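Local coordinates for carboxypeptidase A (Helicoverpa armigera, PDB 1JQG), which probably removes C-terminal residues from peptides as a zinc metallocarboxypeptidase, and is captured here as the proenzyme with its activation peptide still attached, at residues 232-235 with 236-240; 19-22 with 23-26; 30-33 with 34-38. One frame throughout, in Å; residues are numbered along the deposited sequence.

Interaction 1: 232-235 with 236-240; sequences RYWR and KNRAT
From Trp234 to Arg238 the chain has no regular helix or strand; it curls round the indole of Trp234 so that the carbonyls of Lys236 and Asn237 both come to its nitrogen. The better bond runs from Trp234 NE1 to Asn237 O at 3.0 Å. The acceptor lies in the indole plane, while the nitrogen sits above the carbonyl plane of Asn237 rather than on a lone pair, and the N-H...O angle of 144° is far from straight. Lys236 O is nearer to Trp234 NE1, at 2.7 Å, but the N-H points badly at it and the bond is weak. The single indole N-H is thus shared between two consecutive carbonyls.

Both faces of the indole are covered from this stretch. Arg238, whose chain is bent twice after CB, brings its guanidinium over the six-membered ring in a cation-pi contact, with CZ 4.8 Å from the ring centroid. The two planes are 80° apart, so the guanidinium stands on edge and lowers NH1 to 3.4 Å from Trp234 CZ2, near the rim. Against the other face, also toward the rim, lies the methylene CE of Lys236, 4.1 Å from Trp234 CH2; its NZ continues to the carbonyls of Met249, Gly250 and Ser271.

Arg235, next to the wrapped tryptophan, leaves the loop in another direction. Its side chain ends about 5 Å from the zinc ion, touches the zinc ligand His181 and is salt-bridged to Asp252. Such an arginine beside the metal is characteristic of M14 carboxypeptidase active sites, where it probably helps polarise the scissile carbonyl, as in relatives.

Interaction 2: 19-22 with 23-26; sequences EIYD and GHAV
Tyr21 and His24 are the ends of a type II turn, which overlaps a type I turn from Glu19 to Asp22, the two sharing Tyr21 and Asp22, and the chain enters strand 25-30 directly after it. The turn is closed by His24 N donating to Tyr21 O, 3.2 Å away and nearly straight at 164°. Gly23 has a positive phi, where a side chain would be jammed against the carbonyl of Asp22; its N is bonded to Asn90 OD1.

In both aromatic residues CG lies anti to the carbonyl carbon (chi1 -70° in Tyr21, -80° in His24), which turns the two rings to the same side of the turn. There they meet as an offset edge-to-face pair, the edge of Tyr21 directed at the imidazole face. Their closest atoms are Tyr21 CD2 and His24 CD2, 3.4 Å apart. Tyr21 CA adds a CH-pi contact over the imidazole, and Ile20 O lies over the same face, 3.2 Å from His24 CE1. Tyr21 OH is hydrogen-bonded to Asp231 of the enzyme part.

Within this turn the imidazole meets C-H groups and a carbonyl oxygen, with Leu64 and Val91 also against it, so weak contacts probably set its orientation.

Interaction 3: 30-33 with 34-38; sequences DVAS and MDQVK
Ser33 O takes two weak backbone bonds from the first turn of the helix: Gln36 N, three residues on, at 3.4 Å and Val37 N, four residues on, at 3.3 Å. The second, which is the regular alpha-helical step, is the straighter, with an N-H...O angle of 146°. Ser33 itself is at the N-cap position. Its backbone is extended, and its OG lies between the backbone N and the carbonyl carbon (chi1 66°), which sets the hydroxyl oxygen 3.7 Å from Gln36 CG and equally near Asp35 CB.

Gln36 does much of the remaining covering. Its chain, extended beyond CG, runs back along the residues before the helix, in the opposite direction to the Val31 side chain that it slides past. Gln36 CB rests 4.0 Å from Val31 CG1, and the terminal amide reaches the backbone and methyl group of Ala32; farther out, Gln36 touches Val82.

On the buried side, Val31 and Val37 meet methyl to methyl through their CG2 atoms, 3.9 Å apart, with the side chains crossing at about a right angle. Val37 CG1 is anti to its backbone N (chi1 179°), which leaves CG2 to face back toward the loop; there it also lies 3.3 Å from Ser33 O. The Val37 side chain further touches Pro57 and Tyr360, the latter in the catalytic part of the chain.

Together these contacts form a strand-to-helix junction with Ser33 at the N-cap position, the step from strand 25-30 into helix 34-46, the first beta-alpha connection of the antiparallel alpha/beta fold found in carboxypeptidase activation peptides.

Overall arrangement
Interactions 2 and 3 sit at the two ends of strand 25-30 in the activation peptide, one leading into the strand and the other leaving it for helix 34-46; their centres are about 27 Å apart. Interaction 1 belongs to the enzyme, with Arg235 about 5 Å from the zinc ion and about 7 Å from the side chain of His306. Interactions 1 and 2 touch across the pro-enzyme boundary: Tyr21 OH packs 3.3 Å from Tyr233 CB, and the two tyrosine rings meet edge to face. Interaction 3 stays about 15 Å from interaction 1 at the nearest atoms, joining the enzyme instead through Val37 on Tyr360.

Interaction 1: 232-235 with 236-240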
ATOM      1  N   ARG A 232      -9.024 -12.297  -5.223  1.00 29.28           N
ATOM      2  CA  ARG A 232      -8.491 -11.060  -5.744  1.00 21.80           C
ATOM      3  C   ARG A 232      -8.525  -9.922  -4.719  1.00 24.22           C
ATOM      4  O   ARG A 232      -7.651  -9.031  -4.722  1.00 20.20           O
ATOM      5  CB  ARG A 232      -9.249 -10.605  -6.995  1.00 17.64           C
ATOM      6  CG  ARG A 232      -8.758  -9.335  -7.681  1.00 13.70           C
ATOM      7  CD  ARG A 232      -7.309  -9.331  -8.040  1.00 17.18           C
ATOM      8  NE  ARG A 232      -6.852  -8.090  -8.676  1.00 21.72           N
ATOM      9  CZ  ARG A 232      -6.466  -7.011  -7.952  1.00 24.99           C
ATOM     10  NH1 ARG A 232      -6.501  -7.030  -6.616  1.00 16.40           N
ATOM     11  NH2 ARG A 232      -6.042  -5.878  -8.543  1.00 14.89           N
ATOM     12  N   TYR A 233      -9.607  -9.849  -3.925  1.00 22.05           N
ATOM     13  CA  TYR A 233      -9.764  -8.718  -3.025  1.00 23.56           C
ATOM     14  C   TYR A 233      -9.233  -8.997  -1.626  1.00 25.46           C
ATOM     15  O   TYR A 233      -9.584  -8.270  -0.683  1.00 28.48           O
ATOM     16  CB  TYR A 233     -11.218  -8.261  -2.993  1.00 22.15           C
ATOM     17  CG  TYR A 233     -11.676  -7.560  -4.241  1.00 21.57           C
ATOM     18  CD1 TYR A 233     -12.880  -7.906  -4.873  1.00 17.31           C
ATOM     19  CD2 TYR A 233     -10.919  -6.515  -4.787  1.00 25.70           C
ATOM     20  CE1 TYR A 233     -13.298  -7.247  -6.017  1.00 17.86           C
ATOM     21  CE2 TYR A 233     -11.324  -5.848  -5.936  1.00 22.28           C
ATOM     22  CZ  TYR A 233     -12.521  -6.220  -6.539  1.00 21.24           C
ATOM     23  OH  TYR A 233     -12.928  -5.551  -7.660  1.00 16.86           O
ATOM     24  N   TRP A 234      -8.394 -10.027  -1.489  1.00 23.51           N
ATOM     25  CA  TRP A 234      -7.739 -10.313  -0.219  1.00 22.06           C
ATOM     26  C   TRP A 234      -6.692  -9.223   0.072  1.00 20.71           C
ATOM     27  O   TRP A 234      -5.919  -8.843  -0.816  1.00 14.83           O
ATOM     28  CB  TRP A 234      -7.177 -11.732  -0.273  1.00 16.01           C
ATOM     29  CG  TRP A 234      -6.637 -12.215   1.049  1.00 25.61           C
ATOM     30  CD1 TRP A 234      -5.342 -12.171   1.513  1.00 17.85           C
ATOM     31  CD2 TRP A 234      -7.416 -12.815   2.099  1.00 18.56           C
ATOM     32  NE1 TRP A 234      -5.279 -12.695   2.784  1.00 16.11           N
ATOM     33  CE2 TRP A 234      -6.533 -13.110   3.158  1.00 21.66           C
ATOM     34  CE3 TRP A 234      -8.762 -13.131   2.240  1.00 21.82           C
ATOM     35  CZ2 TRP A 234      -6.962 -13.697   4.355  1.00 21.38           C
ATOM     36  CZ3 TRP A 234      -9.199 -13.718   3.412  1.00 20.83           C
ATOM     37  CH2 TRP A 234      -8.298 -13.991   4.458  1.00 25.38           C
ATOM     38  N   ARG A 235      -6.575  -8.806   1.315  1.00 23.70           N
ATOM     39  CA  ARG A 235      -5.597  -7.795   1.728  1.00 25.90           C
ATOM     40  C   ARG A 235      -4.702  -8.234   2.887  1.00 24.00           C
ATOM     41  O   ARG A 235      -3.637  -7.667   3.109  1.00 28.63           O
ATOM     42  CB  ARG A 235      -6.325  -6.503   2.114  1.00 26.03           C
ATOM     43  CG  ARG A 235      -7.345  -6.658   3.224  1.00 29.49           C
ATOM     44  CD  ARG A 235      -8.107  -5.360   3.479  1.00 41.92           C
ATOM     45  NE  ARG A 235      -7.231  -4.358   4.078  1.00 47.91           N
ATOM     46  CZ  ARG A 235      -7.603  -3.576   5.089  1.00 57.35           C
ATOM     47  NH1 ARG A 235      -8.828  -3.728   5.581  1.00 56.71           N
ATOM     48  NH2 ARG A 235      -6.785  -2.658   5.605  1.00 64.38           N
ATOM     49  N   LYS A 236      -5.157  -9.142   3.728  1.00 23.22           N
ATOM     50  CA  LYS A 236      -4.419  -9.554   4.911  1.00 25.34           C
ATOM     51  C   LYS A 236      -3.366 -10.601   4.543  1.00 28.41           C
ATOM     52  O   LYS A 236      -3.203 -11.100   3.419  1.00 29.05           O
ATOM     53  CB  LYS A 236      -5.413 -10.107   5.938  1.00 19.15           C
ATOM     54  CG  LYS A 236      -6.454  -9.122   6.409  1.00 20.24           C
ATOM     55  CD  LYS A 236      -7.330  -9.672   7.530  1.00 14.12           C
ATOM     56  CE  LYS A 236      -8.224 -10.798   6.979  1.00 16.58           C
ATOM     57  NZ  LYS A 236      -8.920 -11.430   8.143  1.00 22.95           N
ATOM     58  N   ASN A 237      -2.589 -11.058   5.535  1.00 24.78           N
ATOM     59  CA  ASN A 237      -1.664 -12.167   5.261  1.00 20.92           C
ATOM     60  C   ASN A 237      -2.441 -13.494   5.335  1.00 21.36           C
ATOM     61  O   ASN A 237      -3.681 -13.486   5.205  1.00 19.29           O
ATOM     62  CB  ASN A 237      -0.531 -12.138   6.248  1.00 19.71           C
ATOM     63  CG  ASN A 237      -0.887 -12.475   7.695  1.00 28.17           C
ATOM     64  OD1 ASN A 237      -2.073 -12.412   8.085  1.00 15.43           O
ATOM     65  ND2 ASN A 237       0.051 -12.830   8.571  1.00 19.90           N
ATOM     66  N   ARG A 238      -1.719 -14.619   5.402  1.00 19.19           N
ATOM     67  CA  ARG A 238      -2.416 -15.912   5.398  1.00 20.07           C
ATOM     68  C   ARG A 238      -2.218 -16.714   6.683  1.00 19.12           C
ATOM     69  O   ARG A 238      -1.935 -17.921   6.662  1.00 25.03           O
ATOM     70  CB  ARG A 238      -1.953 -16.692   4.158  1.00 19.60           C
ATOM     71  CG  ARG A 238      -2.323 -16.065   2.837  1.00 24.18           C
ATOM     72  CD  ARG A 238      -3.829 -15.981   2.590  1.00 23.16           C
ATOM     73  NE  ARG A 238      -4.388 -17.308   2.323  1.00 30.68           N
ATOM     74  CZ  ARG A 238      -5.687 -17.584   2.339  1.00 32.35           C
ATOM     75  NH1 ARG A 238      -6.594 -16.643   2.610  1.00 30.63           N
ATOM     76  NH2 ARG A 238      -6.000 -18.849   2.084  1.00 34.57           N
ATOM     77  N   ALA A 239      -2.271 -16.041   7.820  1.00 16.67           N
ATOM     78  CA  ALA A 239      -1.986 -16.688   9.108  1.00 22.83           C
ATOM     79  C   ALA A 239      -3.163 -17.506   9.620  1.00 22.17           C
ATOM     80  O   ALA A 239      -4.309 -17.028   9.651  1.00 20.79           O
ATOM     81  CB  ALA A 239      -1.574 -15.672  10.173  1.00 23.18           C
ATOM     82  N   THR A 240      -2.837 -18.732  10.037  1.00 24.61           N
ATOM     83  CA  THR A 240      -3.877 -19.649  10.568  1.00 21.66           C
ATOM     84  C   THR A 240      -3.740 -19.734  12.076  1.00 26.26           C
ATOM     85  O   THR A 240      -2.969 -19.001  12.707  1.00 29.06           O
ATOM     86  CB  THR A 240      -3.758 -21.040   9.962  1.00 16.80           C
ATOM     87  OG1 THR A 240      -2.412 -21.509  10.072  1.00 27.93           O
ATOM     88  CG2 THR A 240      -4.076 -21.070   8.479  1.00 22.06           C
TER

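Interaction 2: 19-22 with 23-26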
ATOM      1  N   GLU A  19     -16.645 -18.131  -8.681  1.00 54.05           N
ATOM      2  CA  GLU A  19     -16.010 -17.138  -7.803  1.00 47.73           C
ATOM      3  C   GLU A  19     -16.840 -16.918  -6.544  1.00 42.79           C
ATOM      4  O   GLU A  19     -18.062 -16.958  -6.457  1.00 34.87           O
ATOM      5  CB  GLU A  19     -15.691 -15.798  -8.481  1.00 45.44           C
ATOM      6  CG  GLU A  19     -14.530 -15.888  -9.462  1.00 59.36           C
ATOM      7  CD  GLU A  19     -14.358 -14.664 -10.337  1.00 65.90           C
ATOM      8  OE1 GLU A  19     -14.428 -13.523  -9.846  1.00 69.49           O
ATOM      9  OE2 GLU A  19     -14.151 -14.856 -11.553  1.00 71.46           O
ATOM     10  N   ILE A  20     -16.128 -16.511  -5.488  1.00 39.30           N
ATOM     11  CA  ILE A  20     -16.706 -16.124  -4.220  1.00 35.52           C
ATOM     12  C   ILE A  20     -17.269 -14.702  -4.260  1.00 32.70           C
ATOM     13  O   ILE A  20     -17.784 -14.161  -3.288  1.00 32.93           O
ATOM     14  CB  ILE A  20     -15.627 -16.239  -3.109  1.00 38.20           C
ATOM     15  CG1 ILE A  20     -14.390 -15.451  -3.489  1.00 32.59           C
ATOM     16  CG2 ILE A  20     -15.298 -17.712  -2.887  1.00 30.35           C
ATOM     17  CD1 ILE A  20     -13.081 -15.550  -2.764  1.00 31.09           C
ATOM     18  N   TYR A  21     -17.150 -14.030  -5.401  1.00 27.83           N
ATOM     19  CA  TYR A  21     -17.652 -12.689  -5.598  1.00 27.58           C
ATOM     20  C   TYR A  21     -18.847 -12.600  -6.541  1.00 24.88           C
ATOM     21  O   TYR A  21     -19.244 -11.541  -6.996  1.00 20.46           O
ATOM     22  CB  TYR A  21     -16.488 -11.794  -6.094  1.00 28.15           C
ATOM     23  CG  TYR A  21     -15.466 -11.574  -4.980  1.00 27.50           C
ATOM     24  CD1 TYR A  21     -14.168 -12.080  -5.083  1.00 24.20           C
ATOM     25  CD2 TYR A  21     -15.803 -10.885  -3.835  1.00 23.90           C
ATOM     26  CE1 TYR A  21     -13.245 -11.874  -4.082  1.00 22.17           C
ATOM     27  CE2 TYR A  21     -14.894 -10.682  -2.834  1.00 26.14           C
ATOM     28  CZ  TYR A  21     -13.618 -11.185  -2.953  1.00 27.59           C
ATOM     29  OH  TYR A  21     -12.701 -11.002  -1.949  1.00 30.18           O
ATOM     30  N   ASP A  22     -19.395 -13.752  -6.923  1.00 25.91           N
ATOM     31  CA  ASP A  22     -20.570 -13.791  -7.775  1.00 29.21           C
ATOM     32  C   ASP A  22     -21.786 -13.279  -6.993  1.00 29.04           C
ATOM     33  O   ASP A  22     -22.243 -13.941  -6.069  1.00 29.67           O
ATOM     34  CB  ASP A  22     -20.835 -15.201  -8.267  1.00 37.89           C
ATOM     35  CG  ASP A  22     -21.786 -15.281  -9.443  1.00 38.80           C
ATOM     36  OD1 ASP A  22     -21.879 -16.385 -10.032  1.00 51.33           O
ATOM     37  OD2 ASP A  22     -22.422 -14.280  -9.791  1.00 40.17           O
ATOM     38  N   GLY A  23     -22.199 -12.054  -7.300  1.00 30.27           N
ATOM     39  CA  GLY A  23     -23.329 -11.470  -6.574  1.00 34.35           C
ATOM     40  C   GLY A  23     -22.928 -10.313  -5.670  1.00 35.98           C
ATOM     41  O   GLY A  23     -23.807  -9.574  -5.206  1.00 40.54           O
ATOM     42  N   HIS A  24     -21.616 -10.125  -5.459  1.00 32.48           N
ATOM     43  CA  HIS A  24     -21.146  -9.044  -4.601  1.00 29.23           C
ATOM     44  C   HIS A  24     -21.328  -7.689  -5.300  1.00 28.35           C
ATOM     45  O   HIS A  24     -20.974  -7.539  -6.468  1.00 24.39           O
ATOM     46  CB  HIS A  24     -19.694  -9.271  -4.217  1.00 24.05           C
ATOM     47  CG  HIS A  24     -19.457 -10.235  -3.121  1.00 26.56           C
ATOM     48  ND1 HIS A  24     -20.196 -11.394  -3.003  1.00 41.41           N
ATOM     49  CD2 HIS A  24     -18.587 -10.257  -2.079  1.00 25.64           C
ATOM     50  CE1 HIS A  24     -19.796 -12.094  -1.945  1.00 32.77           C
ATOM     51  NE2 HIS A  24     -18.813 -11.408  -1.377  1.00 30.22           N
ATOM     52  N   ALA A  25     -21.869  -6.710  -4.572  1.00 27.18           N
ATOM     53  CA  ALA A  25     -22.081  -5.378  -5.120  1.00 24.25           C
ATOM     54  C   ALA A  25     -21.285  -4.290  -4.380  1.00 25.78           C
ATOM     55  O   ALA A  25     -21.050  -4.268  -3.171  1.00 22.71           O
ATOM     56  CB  ALA A  25     -23.537  -4.958  -5.055  1.00 25.73           C
ATOM     57  N   VAL A  26     -20.864  -3.289  -5.152  1.00 24.77           N
ATOM     58  CA  VAL A  26     -20.135  -2.146  -4.640  1.00 23.64           C
ATOM     59  C   VAL A  26     -21.103  -0.992  -4.444  1.00 23.25           C
ATOM     60  O   VAL A  26     -21.817  -0.626  -5.388  1.00 21.17           O
ATOM     61  CB  VAL A  26     -18.983  -1.716  -5.590  1.00 26.48           C
ATOM     62  CG1 VAL A  26     -18.370  -0.385  -5.175  1.00 23.83           C
ATOM     63  CG2 VAL A  26     -17.903  -2.795  -5.545  1.00 19.32           C
TER

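Interaction 3: 30-33 with 34-38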
ATOM      1  N   ASP A  30     -22.851   8.062   1.063  1.00 31.72           N
ATOM      2  CA  ASP A  30     -22.712   9.495   1.163  1.00 28.55           C
ATOM      3  C   ASP A  30     -23.224   9.951   2.512  1.00 28.76           C
ATOM      4  O   ASP A  30     -24.432   9.891   2.706  1.00 30.87           O
ATOM      5  CB  ASP A  30     -23.487  10.237   0.066  1.00 34.43           C
ATOM      6  CG  ASP A  30     -23.131   9.757  -1.323  1.00 36.54           C
ATOM      7  OD1 ASP A  30     -22.435  10.529  -1.998  1.00 45.14           O
ATOM      8  OD2 ASP A  30     -23.531   8.625  -1.694  1.00 44.33           O
ATOM      9  N   VAL A  31     -22.318  10.365   3.386  1.00 30.60           N
ATOM     10  CA  VAL A  31     -22.666  10.840   4.716  1.00 31.71           C
ATOM     11  C   VAL A  31     -22.696  12.363   4.743  1.00 32.97           C
ATOM     12  O   VAL A  31     -21.868  13.017   4.132  1.00 33.89           O
ATOM     13  CB  VAL A  31     -21.718  10.287   5.811  1.00 32.63           C
ATOM     14  CG1 VAL A  31     -21.930   8.776   5.942  1.00 30.26           C
ATOM     15  CG2 VAL A  31     -20.282  10.637   5.479  1.00 30.69           C
ATOM     16  N   ALA A  32     -23.650  12.926   5.471  1.00 35.82           N
ATOM     17  CA  ALA A  32     -23.816  14.375   5.563  1.00 34.91           C
ATOM     18  C   ALA A  32     -23.094  14.966   6.767  1.00 35.62           C
ATOM     19  O   ALA A  32     -22.540  16.047   6.659  1.00 39.67           O
ATOM     20  CB  ALA A  32     -25.297  14.715   5.694  1.00 26.22           C
ATOM     21  N   SER A  33     -23.152  14.326   7.925  1.00 37.34           N
ATOM     22  CA  SER A  33     -22.524  14.852   9.131  1.00 38.85           C
ATOM     23  C   SER A  33     -21.570  13.866   9.799  1.00 38.27           C
ATOM     24  O   SER A  33     -21.369  12.732   9.367  1.00 35.25           O
ATOM     25  CB  SER A  33     -23.626  15.248  10.130  1.00 41.41           C
ATOM     26  OG  SER A  33     -24.244  14.003  10.477  1.00 37.21           O
ATOM     27  N   MET A  34     -20.942  14.315  10.886  1.00 40.37           N
ATOM     28  CA  MET A  34     -20.032  13.502  11.679  1.00 43.28           C
ATOM     29  C   MET A  34     -20.773  12.364  12.385  1.00 42.80           C
ATOM     30  O   MET A  34     -20.257  11.265  12.472  1.00 43.22           O
ATOM     31  CB  MET A  34     -19.309  14.330  12.749  1.00 48.80           C
ATOM     32  CG  MET A  34     -18.344  15.344  12.167  1.00 59.38           C
ATOM     33  SD  MET A  34     -16.890  14.518  11.485  1.00 67.51           S
ATOM     34  CE  MET A  34     -16.113  14.007  13.021  1.00 72.11           C
ATOM     35  N   ASP A  35     -21.990  12.602  12.821  1.00 43.07           N
ATOM     36  CA  ASP A  35     -22.860  11.667  13.483  1.00 44.31           C
ATOM     37  C   ASP A  35     -23.063  10.404  12.636  1.00 42.03           C
ATOM     38  O   ASP A  35     -23.052   9.282  13.143  1.00 38.80           O
ATOM     39  CB  ASP A  35     -24.213  12.309  13.810  1.00 47.66           C
ATOM     40  CG  ASP A  35     -25.071  11.440  14.707  1.00 59.96           C
ATOM     41  OD1 ASP A  35     -24.820  11.469  15.945  1.00 65.56           O
ATOM     42  OD2 ASP A  35     -25.963  10.753  14.158  1.00 61.54           O
ATOM     43  N   GLN A  36     -23.177  10.575  11.334  1.00 40.01           N
ATOM     44  CA  GLN A  36     -23.316   9.495  10.390  1.00 39.21           C
ATOM     45  C   GLN A  36     -22.002   8.776  10.072  1.00 42.36           C
ATOM     46  O   GLN A  36     -21.952   7.577   9.719  1.00 37.06           O
ATOM     47  CB  GLN A  36     -23.943  10.081   9.117  1.00 36.98           C
ATOM     48  CG  GLN A  36     -25.340  10.626   9.333  1.00 39.18           C
ATOM     49  CD  GLN A  36     -26.037  11.024   8.039  1.00 40.25           C
ATOM     50  OE1 GLN A  36     -27.234  10.803   7.836  1.00 45.62           O
ATOM     51  NE2 GLN A  36     -25.220  11.625   7.168  1.00 33.18           N
ATOM     52  N   VAL A  37     -20.875   9.518  10.128  1.00 42.12           N
ATOM     53  CA  VAL A  37     -19.560   8.930   9.926  1.00 40.21           C
ATOM     54  C   VAL A  37     -19.314   7.782  10.905  1.00 41.97           C
ATOM     55  O   VAL A  37     -18.770   6.752  10.529  1.00 42.10           O
ATOM     56  CB  VAL A  37     -18.440   9.966  10.051  1.00 36.34           C
ATOM     57  CG1 VAL A  37     -17.066   9.351   9.874  1.00 35.31           C
ATOM     58  CG2 VAL A  37     -18.577  11.059   8.986  1.00 48.34           C
ATOM     59  N   LYS A  38     -19.686   7.977  12.159  1.00 43.32           N
ATOM     60  CA  LYS A  38     -19.582   7.008  13.226  1.00 42.69           C
ATOM     61  C   LYS A  38     -20.621   5.897  13.020  1.00 40.09           C
ATOM     62  O   LYS A  38     -20.370   4.697  13.061  1.00 37.93           O
ATOM     63  CB  LYS A  38     -19.821   7.685  14.583  1.00 49.81           C
ATOM     64  CG  LYS A  38     -18.863   7.516  15.734  1.00 56.64           C
ATOM     65  CD  LYS A  38     -18.473   6.069  15.998  1.00 58.87           C
ATOM     66  CE  LYS A  38     -17.259   6.004  16.922  1.00 63.54           C
ATOM     67  NZ  LYS A  38     -17.495   6.905  18.100  1.00 63.64           N
TER